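Local coordinates for protein ATP-citrate lyase beta-subunit (Chlorobium limicola, PDB 6HXJ) that probably catalyses, as a subunit of ATP-citrate lyase, the ATP- and CoA-dependent cleavage of citrate to acetyl-CoA and oxaloacetate, with ADP and phosphate as further products, at residues Val107-Asn112 against Ser173-Cys178; Glu141-Pro146 against Cys178-Asp183; Ala165-Lys170 against Met199-Leu204; Asn287-Ser292 against Glu301-Thr306. One frame throughout, in Å; residues are numbered along the deposited sequence.

Interaction 1: residues Val107-Asn112 against Ser173-Cys178; sequences VSIIGN and SRLILC
I109 on the strand and L175 and I176 on the helix supply the apolar packing that joins these two segments. I109 is gripped at two of its ends. Its CG2 branch meets the isobutyl group of L175, with I109 CG2 3.7 Å from L175 CD2 and 3.8 Å from L175 CG, the two side chains lying alongside and pointing opposite ways. The other branch has CG1 opposite the backbone N (chi1 179°) and carries CD1 to I176, where I109 CD1 lies 3.8 Å from I176 CG1 and the two side chains meet nearly perpendicular. V107 also turns toward L175, but its CG1 is modelled too close to L175 CD2 for that distance to be trusted.

The backbones stay apart. The axes of these short strand and helix segments approach to 9.5 Å with a signed crossing angle of -30°, and the nearest CA atoms, of I109 and I176, are 7.5 Å apart. No hydrogen bond links the segments; the strand spends its backbone groups on I187 and I189 along one edge and on E117 and L119 along the other.

All four touching residues are buried, and L175 also rests on I187 and I189 of strand 184-195. This is a helix lying along an antiparallel sheet, its apolar side chains turned onto the strands, an alpha/beta layer within the ATP-grasp region.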
loop_
_atom_site.group_PDB
_atom_site.type_symbol
_atom_site.label_atom_id
_atom_site.label_comp_id
_atom_site.label_asym_id
_atom_site.label_seq_id
_atom_site.Cartn_x
_atom_site.Cartn_y
_atom_site.Cartn_z
ATOM N N VAL A 107 -3.063 -14.144 77.036
ATOM C CA VAL A 107 -2.140 -13.531 76.077
ATOM C C VAL A 107 -2.981 -12.786 75.060
ATOM O O VAL A 107 -3.955 -13.323 74.558
ATOM C CB VAL A 107 -1.176 -14.492 75.320
ATOM C CG1 VAL A 107 -0.371 -13.726 74.277
ATOM C CG2 VAL A 107 -0.259 -15.270 76.251
ATOM N N SER A 108 -2.600 -11.564 74.744
ATOM C CA SER A 108 -3.226 -10.773 73.706
ATOM C C SER A 108 -2.230 -9.773 73.208
ATOM O O SER A 108 -1.458 -9.208 73.989
ATOM C CB SER A 108 -4.485 -10.064 74.193
ATOM O OG SER A 108 -4.188 -8.988 75.066
ATOM N N ILE A 109 -2.249 -9.558 71.898
ATOM C CA ILE A 109 -1.439 -8.571 71.188
ATOM C C ILE A 109 -2.407 -7.674 70.386
ATOM O O ILE A 109 -3.135 -8.171 69.532
ATOM C CB ILE A 109 -0.265 -9.214 70.393
ATOM C CG1 ILE A 109 0.548 -8.168 69.652
ATOM C CG2 ILE A 109 -0.687 -10.354 69.468
ATOM C CD1 ILE A 109 2.033 -8.422 69.659
ATOM N N ILE A 110 -2.526 -6.412 70.809
ATOM C CA ILE A 110 -3.472 -5.446 70.251
ATOM C C ILE A 110 -2.697 -4.314 69.629
ATOM O O ILE A 110 -1.891 -3.675 70.316
ATOM C CB ILE A 110 -4.521 -4.983 71.308
ATOM C CG1 ILE A 110 -3.809 -4.383 72.566
ATOM C CG2 ILE A 110 -5.418 -6.164 71.686
ATOM C CD1 ILE A 110 -4.560 -4.279 73.922
ATOM N N GLY A 111 -2.884 -4.114 68.321
ATOM C CA GLY A 111 -2.175 -3.089 67.572
ATOM C C GLY A 111 -2.563 -1.681 67.962
ATOM O O GLY A 111 -3.674 -1.455 68.453
ATOM N N ASN A 112 -1.640 -0.734 67.767
ATOM C CA ASN A 112 -1.819 0.692 68.071
ATOM C C ASN A 112 -0.983 1.536 67.090
ATOM O O ASN A 112 -0.189 0.967 66.337
ATOM C CB ASN A 112 -1.460 1.011 69.535
ATOM C CG ASN A 112 -0.098 0.546 69.968
ATOM O OD1 ASN A 112 0.923 0.870 69.358
ATOM N ND2 ASN A 112 -0.063 -0.238 71.029
ATOM N N SER A 173 6.876 -14.691 71.346
ATOM C CA SER A 173 7.589 -14.309 70.140
ATOM C C SER A 173 6.890 -14.809 68.888
ATOM O O SER A 173 6.712 -14.056 67.930
ATOM C CB SER A 173 9.043 -14.767 70.211
ATOM O OG SER A 173 9.302 -16.142 69.989
ATOM N N ARG A 174 6.449 -16.062 68.923
ATOM C CA ARG A 174 5.733 -16.669 67.811
ATOM C C ARG A 174 4.459 -15.877 67.561
ATOM O O ARG A 174 4.180 -15.528 66.428
ATOM C CB ARG A 174 5.405 -18.132 68.123
ATOM C CG ARG A 174 6.555 -18.959 68.698
ATOM C CD ARG A 174 7.238 -19.877 67.707
ATOM N NE ARG A 174 8.235 -20.720 68.382
ATOM C CZ ARG A 174 8.112 -22.029 68.613
ATOM N NH1 ARG A 174 7.036 -22.687 68.198
ATOM N NH2 ARG A 174 9.074 -22.692 69.239
ATOM N N LEU A 175 3.734 -15.535 68.632
ATOM C CA LEU A 175 2.544 -14.721 68.531
ATOM C C LEU A 175 2.909 -13.401 67.897
ATOM O O LEU A 175 2.221 -12.950 66.995
ATOM C CB LEU A 175 1.994 -14.467 69.915
ATOM C CG LEU A 175 0.571 -13.888 69.983
ATOM C CD1 LEU A 175 -0.468 -14.916 69.537
ATOM C CD2 LEU A 175 0.246 -13.424 71.401
ATOM N N ILE A 176 4.018 -12.804 68.339
ATOM C CA ILE A 176 4.524 -11.538 67.827
ATOM C C ILE A 176 4.876 -11.659 66.363
ATOM O O ILE A 176 4.602 -10.730 65.605
ATOM C CB ILE A 176 5.702 -11.049 68.684
ATOM C CG1 ILE A 176 5.181 -10.473 70.017
ATOM C CG2 ILE A 176 6.532 -9.994 67.942
ATOM C CD1 ILE A 176 6.186 -10.381 71.128
ATOM N N LEU A 177 5.470 -12.799 65.959
ATOM C CA LEU A 177 5.837 -13.071 64.570
ATOM C C LEU A 177 4.559 -13.210 63.750
ATOM O O LEU A 177 4.465 -12.638 62.669
ATOM C CB LEU A 177 6.702 -14.346 64.453
ATOM C CG LEU A 177 8.162 -14.115 64.590
ATOM C CD1 LEU A 177 8.930 -15.429 64.610
ATOM C CD2 LEU A 177 8.640 -13.150 63.534
ATOM N N CYS A 178 3.563 -13.932 64.298
ATOM C CA CYS A 178 2.276 -14.174 63.686
ATOM C C CYS A 178 1.592 -12.857 63.476
ATOM O O CYS A 178 1.078 -12.637 62.393
ATOM C CB CYS A 178 1.425 -15.125 64.529
ATOM S SG CYS A 178 -0.243 -15.461 63.872
#

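Interaction 2: residues Glu141-Pro146 against Cys178-Asp183; sequences ELDENP and CFDNED
D180 and N145 bury the larger shares of this small surface contact, and D143 adds a marginal third. The side chains of N145 and D180 point at each other across the gap, the amide and carboxylate planes turned 73° apart. N145 ND2 is 3.6 Å from D180 OD1 and 3.7 Å from D180 CG, while N145 OD1 stays 4.0 Å from D180 OD2. The pair does not form a hydrogen bond, so the amide is a polar neighbour of the carboxylate rather than a bonded partner. N145 leaves the backbone heading toward the helix, which brings its amide up to the carboxylate.

D143 brings a like charge nearby: D143 OD1 is 4.4 Å from D180 OD2. Its stronger partner is a basic side chain of another protein chain, which forms a salt bridge with D143 OD1 and probably offsets the repulsion. D143 occupies the third position of a type II turn, closed by a 3.0 Å bond from E144 N to E141 O.

The turn follows strand 136-141 and leads to helix 148-158, so the contact sets this connection beside the C-terminal end of helix 163-181. There N145 also touches I176 of the helix and I140 of the strand.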
loop_
_atom_site.group_PDB
_atom_site.type_symbol
_atom_site.label_atom_id
_atom_site.label_comp_id
_atom_site.label_asym_id
_atom_site.label_seq_id
_atom_site.Cartn_x
_atom_site.Cartn_y
_atom_site.Cartn_z
ATOM N N GLU A 141 7.326 -1.612 69.758
ATOM C CA GLU A 141 7.462 -0.569 68.743
ATOM C C GLU A 141 7.559 -1.220 67.386
ATOM O O GLU A 141 8.119 -2.316 67.270
ATOM C CB GLU A 141 8.659 0.327 69.018
ATOM C CG GLU A 141 8.354 1.410 70.045
ATOM C CD GLU A 141 7.202 2.343 69.704
ATOM O OE1 GLU A 141 7.281 3.039 68.662
ATOM O OE2 GLU A 141 6.218 2.374 70.482
ATOM N N LEU A 142 6.906 -0.611 66.393
ATOM C CA LEU A 142 6.809 -1.103 65.020
ATOM C C LEU A 142 8.190 -1.440 64.435
ATOM O O LEU A 142 9.099 -0.596 64.447
ATOM C CB LEU A 142 6.059 -0.069 64.171
ATOM C CG LEU A 142 5.647 -0.472 62.770
ATOM C CD1 LEU A 142 4.454 -1.406 62.773
ATOM C CD2 LEU A 142 5.308 0.733 61.989
ATOM N N ASP A 143 8.349 -2.727 64.022
ATOM C CA ASP A 143 9.568 -3.336 63.458
ATOM C C ASP A 143 10.760 -3.392 64.447
ATOM O O ASP A 143 11.889 -3.663 64.030
ATOM C CB ASP A 143 9.977 -2.661 62.112
ATOM C CG ASP A 143 8.914 -2.682 61.023
ATOM O OD1 ASP A 143 8.270 -3.743 60.838
ATOM O OD2 ASP A 143 8.755 -1.648 60.326
ATOM N N GLU A 144 10.503 -3.167 65.738
ATOM C CA GLU A 144 11.500 -3.214 66.806
ATOM C C GLU A 144 11.033 -4.277 67.812
ATOM O O GLU A 144 10.806 -3.986 68.994
ATOM C CB GLU A 144 11.656 -1.824 67.458
ATOM C CG GLU A 144 12.194 -0.736 66.541
ATOM C CD GLU A 144 11.954 0.682 67.032
ATOM O OE1 GLU A 144 12.619 1.089 68.012
ATOM O OE2 GLU A 144 11.107 1.389 66.437
ATOM N N ASN A 145 10.859 -5.512 67.304
ATOM C CA ASN A 145 10.342 -6.675 68.039
ATOM C C ASN A 145 11.278 -7.169 69.165
ATOM O O ASN A 145 12.489 -7.257 68.946
ATOM C CB ASN A 145 9.968 -7.800 67.063
ATOM C CG ASN A 145 8.858 -7.464 66.090
ATOM O OD1 ASN A 145 8.270 -6.366 66.087
ATOM N ND2 ASN A 145 8.554 -8.417 65.231
ATOM N N PRO A 146 10.734 -7.439 70.387
ATOM C CA PRO A 146 11.606 -7.844 71.504
ATOM C C PRO A 146 12.264 -9.194 71.309
ATOM O O PRO A 146 11.811 -10.003 70.502
ATOM C CB PRO A 146 10.686 -7.815 72.734
ATOM C CG PRO A 146 9.308 -7.925 72.208
ATOM C CD PRO A 146 9.316 -7.362 70.801
ATOM N N CYS A 178 3.563 -13.932 64.298
ATOM C CA CYS A 178 2.276 -14.174 63.686
ATOM C C CYS A 178 1.592 -12.857 63.476
ATOM O O CYS A 178 1.078 -12.637 62.393
ATOM C CB CYS A 178 1.425 -15.125 64.529
ATOM S SG CYS A 178 -0.243 -15.461 63.872
ATOM N N PHE A 179 1.635 -11.953 64.453
ATOM C CA PHE A 179 0.989 -10.650 64.363
ATOM C C PHE A 179 1.650 -9.812 63.293
ATOM O O PHE A 179 0.963 -9.277 62.413
ATOM C CB PHE A 179 1.017 -9.940 65.723
ATOM C CG PHE A 179 0.243 -8.645 65.776
ATOM C CD1 PHE A 179 0.804 -7.460 65.318
ATOM C CD2 PHE A 179 -1.015 -8.595 66.352
ATOM C CE1 PHE A 179 0.102 -6.254 65.402
ATOM C CE2 PHE A 179 -1.705 -7.386 66.459
ATOM C CZ PHE A 179 -1.147 -6.223 65.972
ATOM N N ASP A 180 2.981 -9.713 63.362
ATOM C CA ASP A 180 3.773 -8.935 62.420
ATOM C C ASP A 180 3.517 -9.393 60.971
ATOM O O ASP A 180 3.119 -8.590 60.116
ATOM C CB ASP A 180 5.270 -9.048 62.788
ATOM C CG ASP A 180 6.129 -7.829 62.480
ATOM O OD1 ASP A 180 7.235 -8.008 61.911
ATOM O OD2 ASP A 180 5.770 -6.716 62.930
ATOM N N ASN A 181 3.648 -10.702 60.748
ATOM C CA ASN A 181 3.553 -11.338 59.445
ATOM C C ASN A 181 2.143 -11.561 58.886
ATOM O O ASN A 181 1.985 -11.722 57.673
ATOM C CB ASN A 181 4.314 -12.621 59.478
ATOM C CG ASN A 181 5.807 -12.339 59.408
ATOM O OD1 ASN A 181 6.375 -12.162 58.326
ATOM N ND2 ASN A 181 6.478 -12.226 60.551
ATOM N N GLU A 182 1.125 -11.596 59.737
ATOM C CA GLU A 182 -0.219 -11.824 59.226
ATOM C C GLU A 182 -1.061 -10.551 59.098
ATOM O O GLU A 182 -2.273 -10.651 58.901
ATOM C CB GLU A 182 -0.985 -12.899 60.045
ATOM C CG GLU A 182 -0.460 -14.322 59.928
ATOM C CD GLU A 182 -0.297 -14.915 58.541
ATOM O OE1 GLU A 182 -1.192 -14.734 57.684
ATOM O OE2 GLU A 182 0.731 -15.592 58.324
ATOM N N ASP A 183 -0.462 -9.370 59.212
ATOM C CA ASP A 183 -1.224 -8.118 59.140
ATOM C C ASP A 183 -2.407 -8.082 60.149
ATOM O O ASP A 183 -3.485 -7.613 59.807
ATOM C CB ASP A 183 -1.710 -7.831 57.683
ATOM C CG ASP A 183 -0.736 -7.004 56.842
ATOM O OD1 ASP A 183 -0.641 -5.753 57.075
ATOM O OD2 ASP A 183 -0.129 -7.576 55.900
#

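Interaction 3: residues Ala165-Lys170 against Met199-Leu204; sequences AERVGK and MRFAAL
R167 reaches from the helix to both M199 and F201, using different parts of its chain. Its guanidinium lies flat against M199: M199 CB sits 3.5 Å above the plane, over the centre, and 3.6 Å from R167 CZ. The bent methionine, turned at chi2 and chi3, brings its methyl round on the same side, beside NE, with M199 CE 3.4 Å from R167 NE.

Toward F201 the aliphatic stem does the touching. R167 CB is 3.6 Å from F201 CE1, approaching obliquely, whereas R167 CD comes to the ring edge in plane, 3.7 Å from the same CE1. The guanidinium and ring planes are only 21° apart, but these contacts put the stem, not the cationic group, against the phenyl. V168 completes the set, nearly perpendicular to F201, with V168 CG2 4.1 Å from F201 CE2.

M199 and R200 form a G1 beta bulge opposite R195. F201 lies further along the strand and reaches I164 and I171 on the same helix.

No hydrogen bond or salt bridge crosses the contact. Its chemistry is therefore van der Waals packing in which the carbon part of an arginine serves as apolar surface; M199 lies over one face of the guanidinium, and the contact supplies it with no partner of opposite charge.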
loop_
_atom_site.group_PDB
_atom_site.type_symbol
_atom_site.label_atom_id
_atom_site.label_comp_id
_atom_site.label_asym_id
_atom_site.label_seq_id
_atom_site.Cartn_x
_atom_site.Cartn_y
_atom_site.Cartn_z
ATOM N N ALA A 165 8.578 -19.661 82.091
ATOM C CA ALA A 165 8.756 -18.269 81.700
ATOM C C ALA A 165 9.360 -18.210 80.338
ATOM O O ALA A 165 8.825 -17.524 79.475
ATOM C CB ALA A 165 9.640 -17.555 82.696
ATOM N N GLU A 166 10.439 -18.969 80.122
ATOM C CA GLU A 166 11.100 -19.060 78.830
ATOM C C GLU A 166 10.096 -19.563 77.815
ATOM O O GLU A 166 9.929 -18.947 76.773
ATOM C CB GLU A 166 12.294 -20.013 78.910
ATOM C CG GLU A 166 13.335 -19.604 79.940
ATOM C CD GLU A 166 14.493 -20.565 80.116
ATOM O OE1 GLU A 166 15.184 -20.849 79.110
ATOM O OE2 GLU A 166 14.734 -21.006 81.264
ATOM N N ARG A 167 9.396 -20.655 78.154
ATOM C CA ARG A 167 8.374 -21.274 77.321
ATOM C C ARG A 167 7.305 -20.284 76.931
ATOM O O ARG A 167 6.971 -20.193 75.755
ATOM C CB ARG A 167 7.755 -22.472 78.041
ATOM C CG ARG A 167 8.573 -23.737 77.912
ATOM C CD ARG A 167 7.915 -24.886 78.636
ATOM N NE ARG A 167 8.845 -25.999 78.848
ATOM C CZ ARG A 167 8.941 -27.070 78.062
ATOM N NH1 ARG A 167 9.808 -28.032 78.345
ATOM N NH2 ARG A 167 8.159 -27.193 76.995
ATOM N N VAL A 168 6.798 -19.522 77.899
ATOM C CA VAL A 168 5.810 -18.485 77.673
ATOM C C VAL A 168 6.429 -17.456 76.742
ATOM O O VAL A 168 5.829 -17.141 75.722
ATOM C CB VAL A 168 5.326 -17.866 78.994
ATOM C CG1 VAL A 168 4.611 -16.552 78.759
ATOM C CG2 VAL A 168 4.411 -18.829 79.738
ATOM N N GLY A 169 7.635 -16.994 77.068
ATOM C CA GLY A 169 8.375 -16.041 76.256
ATOM C C GLY A 169 8.496 -16.487 74.814
ATOM O O GLY A 169 8.176 -15.718 73.901
ATOM N N LYS A 170 8.916 -17.747 74.598
ATOM C CA LYS A 170 9.039 -18.309 73.256
ATOM C C LYS A 170 7.706 -18.233 72.505
ATOM O O LYS A 170 7.685 -17.789 71.357
ATOM C CB LYS A 170 9.582 -19.744 73.282
ATOM C CG LYS A 170 11.094 -19.807 73.188
ATOM C CD LYS A 170 11.583 -21.231 72.958
ATOM C CE LYS A 170 13.064 -21.380 73.215
ATOM N NZ LYS A 170 13.538 -22.771 72.971
ATOM N N MET A 199 4.542 -30.680 79.944
ATOM C CA MET A 199 4.855 -29.283 79.587
ATOM C C MET A 199 4.225 -28.835 78.259
ATOM O O MET A 199 4.670 -27.842 77.676
ATOM C CB MET A 199 6.371 -28.975 79.619
ATOM C CG MET A 199 6.924 -28.789 81.016
ATOM S SD MET A 199 6.427 -27.226 81.790
ATOM C CE MET A 199 8.021 -26.512 82.139
ATOM N N ARG A 200 3.165 -29.517 77.816
ATOM C CA ARG A 200 2.489 -29.145 76.574
ATOM C C ARG A 200 1.499 -27.984 76.745
ATOM O O ARG A 200 0.617 -28.039 77.605
ATOM C CB ARG A 200 1.809 -30.354 75.914
ATOM C CG ARG A 200 2.514 -30.839 74.651
ATOM C CD ARG A 200 1.799 -32.034 74.056
ATOM N NE ARG A 200 2.734 -33.041 73.549
ATOM C CZ ARG A 200 2.475 -34.345 73.483
ATOM N NH1 ARG A 200 1.307 -34.820 73.902
ATOM N NH2 ARG A 200 3.384 -35.184 73.007
ATOM N N PHE A 201 1.629 -26.956 75.888
ATOM C CA PHE A 201 0.782 -25.771 75.861
ATOM C C PHE A 201 -0.269 -25.880 74.741
ATOM O O PHE A 201 -0.048 -26.583 73.749
ATOM C CB PHE A 201 1.643 -24.531 75.620
ATOM C CG PHE A 201 2.419 -23.971 76.789
ATOM C CD1 PHE A 201 3.699 -24.428 77.076
ATOM C CD2 PHE A 201 1.912 -22.916 77.542
ATOM C CE1 PHE A 201 4.436 -23.874 78.123
ATOM C CE2 PHE A 201 2.651 -22.364 78.592
ATOM C CZ PHE A 201 3.905 -22.851 78.878
ATOM N N ALA A 202 -1.403 -25.178 74.899
ATOM C CA ALA A 202 -2.486 -25.113 73.914
ATOM C C ALA A 202 -3.262 -23.813 74.044
ATOM O O ALA A 202 -3.637 -23.406 75.143
ATOM C CB ALA A 202 -3.440 -26.294 74.058
ATOM N N ALA A 203 -3.518 -23.172 72.900
ATOM C CA ALA A 203 -4.317 -21.955 72.789
ATOM C C ALA A 203 -5.748 -22.433 72.656
ATOM O O ALA A 203 -6.116 -22.962 71.603
ATOM C CB ALA A 203 -3.910 -21.175 71.553
ATOM N N LEU A 204 -6.523 -22.351 73.742
ATOM C CA LEU A 204 -7.888 -22.868 73.732
ATOM C C LEU A 204 -8.888 -21.967 72.990
ATOM O O LEU A 204 -9.572 -22.480 72.096
ATOM C CB LEU A 204 -8.357 -23.213 75.148
ATOM C CG LEU A 204 -8.471 -24.698 75.489
ATOM C CD1 LEU A 204 -7.218 -25.489 75.113
ATOM C CD2 LEU A 204 -8.814 -24.882 76.938
#

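Interaction 4: residues Asn287-Ser292 against Glu301-Thr306; sequences NYAEYS and EALTET
Strand 287-292 and helix segment 301-306 run nearly antiparallel (167° between their N-to-C directions), the axes of these short segments 10.1 Å apart at closest and A289 and L303 paired by nearest CA atoms at 7.9 Å.

L303 carries the contact from the helix side. It points at the strand, and its chi1 of -166°, with CG opposite the backbone N, carries CG that way; from there the two methyls diverge. L303 CD2 meets the strand's backbone at E290, lying 3.6 Å from E290 O, and also packs 4.0 Å from Y291 CB. L303 CD1 faces the small A289, 4.4 Å from A289 CB. The Y291 ring is met obliquely by L303 CD2. The side chain of Y291 ends up about 5 Å from a bound citrate, so L303 packs against the base of a residue whose side chain is near the citrate.

No hydrogen bond crosses between the segments; some polar groups are bonded within their own segment, others to neighbours such as L263, T265 and S250. S292 OG donates to E290 OE1 at 3.2 Å, on the anti side of the carboxylate, and S250 OG also bonds that oxygen. On the helix, A302 O accepts from both T306 OG1, at 2.7 Å, and T306 N, one from each face of its plane.

The strand lies between 250-255, antiparallel, and 261-266, parallel, in the mixed sheet. L303 extends its packing to F253 of the first and to I240 of helix 235-246, while T304 touches L264 and I335 of helix 328-344, fitting helix 297-309 between those two helices against the sheet.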
loop_
_atom_site.group_PDB
_atom_site.type_symbol
_atom_site.label_atom_id
_atom_site.label_comp_id
_atom_site.label_asym_id
_atom_site.label_seq_id
_atom_site.Cartn_x
_atom_site.Cartn_y
_atom_site.Cartn_z
ATOM N N ASN A 287 -33.338 1.539 56.842
ATOM C CA ASN A 287 -32.077 0.926 56.434
ATOM C C ASN A 287 -30.906 1.867 56.587
ATOM O O ASN A 287 -31.088 3.056 56.862
ATOM C CB ASN A 287 -32.163 0.495 54.951
ATOM C CG ASN A 287 -32.268 1.661 53.992
ATOM O OD1 ASN A 287 -33.343 2.243 53.811
ATOM N ND2 ASN A 287 -31.143 2.063 53.396
ATOM N N TYR A 288 -29.697 1.328 56.349
ATOM C CA TYR A 288 -28.465 2.096 56.194
ATOM C C TYR A 288 -27.980 1.821 54.747
ATOM O O TYR A 288 -27.792 0.659 54.376
ATOM C CB TYR A 288 -27.358 1.753 57.215
ATOM C CG TYR A 288 -26.098 2.563 56.944
ATOM C CD1 TYR A 288 -25.977 3.885 57.397
ATOM C CD2 TYR A 288 -25.060 2.042 56.169
ATOM C CE1 TYR A 288 -24.845 4.656 57.103
ATOM C CE2 TYR A 288 -23.939 2.817 55.845
ATOM C CZ TYR A 288 -23.833 4.119 56.324
ATOM O OH TYR A 288 -22.716 4.871 56.054
ATOM N N ALA A 289 -27.840 2.875 53.932
ATOM C CA ALA A 289 -27.388 2.734 52.556
ATOM C C ALA A 289 -26.406 3.826 52.241
ATOM O O ALA A 289 -26.682 5.011 52.443
ATOM C CB ALA A 289 -28.564 2.777 51.583
ATOM N N GLU A 290 -25.250 3.425 51.743
ATOM C CA GLU A 290 -24.188 4.326 51.335
ATOM C C GLU A 290 -23.807 3.984 49.891
ATOM O O GLU A 290 -23.792 2.819 49.512
ATOM C CB GLU A 290 -22.993 4.109 52.279
ATOM C CG GLU A 290 -21.698 4.795 51.888
ATOM C CD GLU A 290 -20.453 3.966 52.137
ATOM O OE1 GLU A 290 -19.653 3.813 51.184
ATOM O OE2 GLU A 290 -20.277 3.462 53.271
ATOM N N TYR A 291 -23.523 5.006 49.090
ATOM C CA TYR A 291 -22.969 4.922 47.728
ATOM C C TYR A 291 -21.921 6.060 47.520
ATOM O O TYR A 291 -22.202 7.228 47.798
ATOM C CB TYR A 291 -24.036 4.832 46.618
ATOM C CG TYR A 291 -24.792 6.115 46.334
ATOM C CD1 TYR A 291 -24.248 7.104 45.513
ATOM C CD2 TYR A 291 -26.071 6.324 46.849
ATOM C CE1 TYR A 291 -24.925 8.302 45.274
ATOM C CE2 TYR A 291 -26.765 7.511 46.600
ATOM C CZ TYR A 291 -26.184 8.501 45.819
ATOM O OH TYR A 291 -26.858 9.671 45.560
ATOM N N SER A 292 -20.692 5.712 47.176
ATOM C CA SER A 292 -19.642 6.711 47.066
ATOM C C SER A 292 -18.610 6.313 46.017
ATOM O O SER A 292 -18.673 5.222 45.454
ATOM C CB SER A 292 -18.973 6.917 48.431
ATOM O OG SER A 292 -18.441 5.711 48.954
ATOM N N GLU A 301 -28.741 2.104 40.638
ATOM C CA GLU A 301 -30.101 1.685 40.290
ATOM C C GLU A 301 -30.454 0.427 41.095
ATOM O O GLU A 301 -31.563 0.334 41.636
ATOM C CB GLU A 301 -30.204 1.438 38.771
ATOM C CG GLU A 301 -31.602 1.187 38.240
ATOM C CD GLU A 301 -31.707 1.078 36.728
ATOM O OE1 GLU A 301 -32.820 0.762 36.245
ATOM O OE2 GLU A 301 -30.702 1.347 36.026
ATOM N N ALA A 302 -29.480 -0.504 41.217
ATOM C CA ALA A 302 -29.614 -1.746 41.969
ATOM C C ALA A 302 -29.918 -1.418 43.438
ATOM O O ALA A 302 -30.844 -1.995 44.030
ATOM C CB ALA A 302 -28.327 -2.552 41.853
ATOM N N LEU A 303 -29.165 -0.415 43.989
ATOM C CA LEU A 303 -29.302 0.056 45.371
ATOM C C LEU A 303 -30.651 0.727 45.613
ATOM O O LEU A 303 -31.312 0.412 46.605
ATOM C CB LEU A 303 -28.142 0.977 45.763
ATOM C CG LEU A 303 -27.946 1.287 47.283
ATOM C CD1 LEU A 303 -28.068 0.034 48.169
ATOM C CD2 LEU A 303 -26.611 1.922 47.537
ATOM N N THR A 304 -31.066 1.618 44.683
ATOM C CA THR A 304 -32.346 2.334 44.710
ATOM C C THR A 304 -33.480 1.329 44.753
ATOM O O THR A 304 -34.326 1.439 45.630
ATOM C CB THR A 304 -32.479 3.289 43.492
ATOM O OG1 THR A 304 -31.360 4.166 43.452
ATOM C CG2 THR A 304 -33.765 4.099 43.500
ATOM N N GLU A 305 -33.465 0.338 43.837
ATOM C CA GLU A 305 -34.468 -0.714 43.708
ATOM C C GLU A 305 -34.668 -1.484 45.016
ATOM O O GLU A 305 -35.808 -1.602 45.473
ATOM C CB GLU A 305 -34.149 -1.620 42.517
ATOM C CG GLU A 305 -34.607 -0.961 41.224
ATOM C CD GLU A 305 -34.299 -1.681 39.924
ATOM O OE1 GLU A 305 -34.306 -2.934 39.911
ATOM O OE2 GLU A 305 -34.110 -0.982 38.900
ATOM N N THR A 306 -33.559 -1.895 45.661
ATOM C CA THR A 306 -33.532 -2.604 46.946
ATOM C C THR A 306 -34.243 -1.791 48.055
ATOM O O THR A 306 -35.046 -2.351 48.812
ATOM C CB THR A 306 -32.053 -2.889 47.333
ATOM O OG1 THR A 306 -31.357 -3.497 46.250
ATOM C CG2 THR A 306 -31.906 -3.744 48.583
#

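In the fold
Interactions 1, 2 and 3 all use helix 163-181, in the ATP-grasp region, and their segments alternate along the chain. Interactions 1 and 2 share C178 and touch, with centres 7 Å apart; interaction 3 adjoins interaction 1 in sequence, its centre 14 Å away toward the helix's N-terminal part. Interactions 1 and 3 reach the same antiparallel sheet, so one helix is tied to strands 104-112 and 200-210, and through interaction 2 to the turn after strand 136-141. Interaction 4 comes later in the chain, in the citrate-binding region. Its centre lies 39 to 49 Å from the others, across the chain's centre, consistent with two separately packed domains.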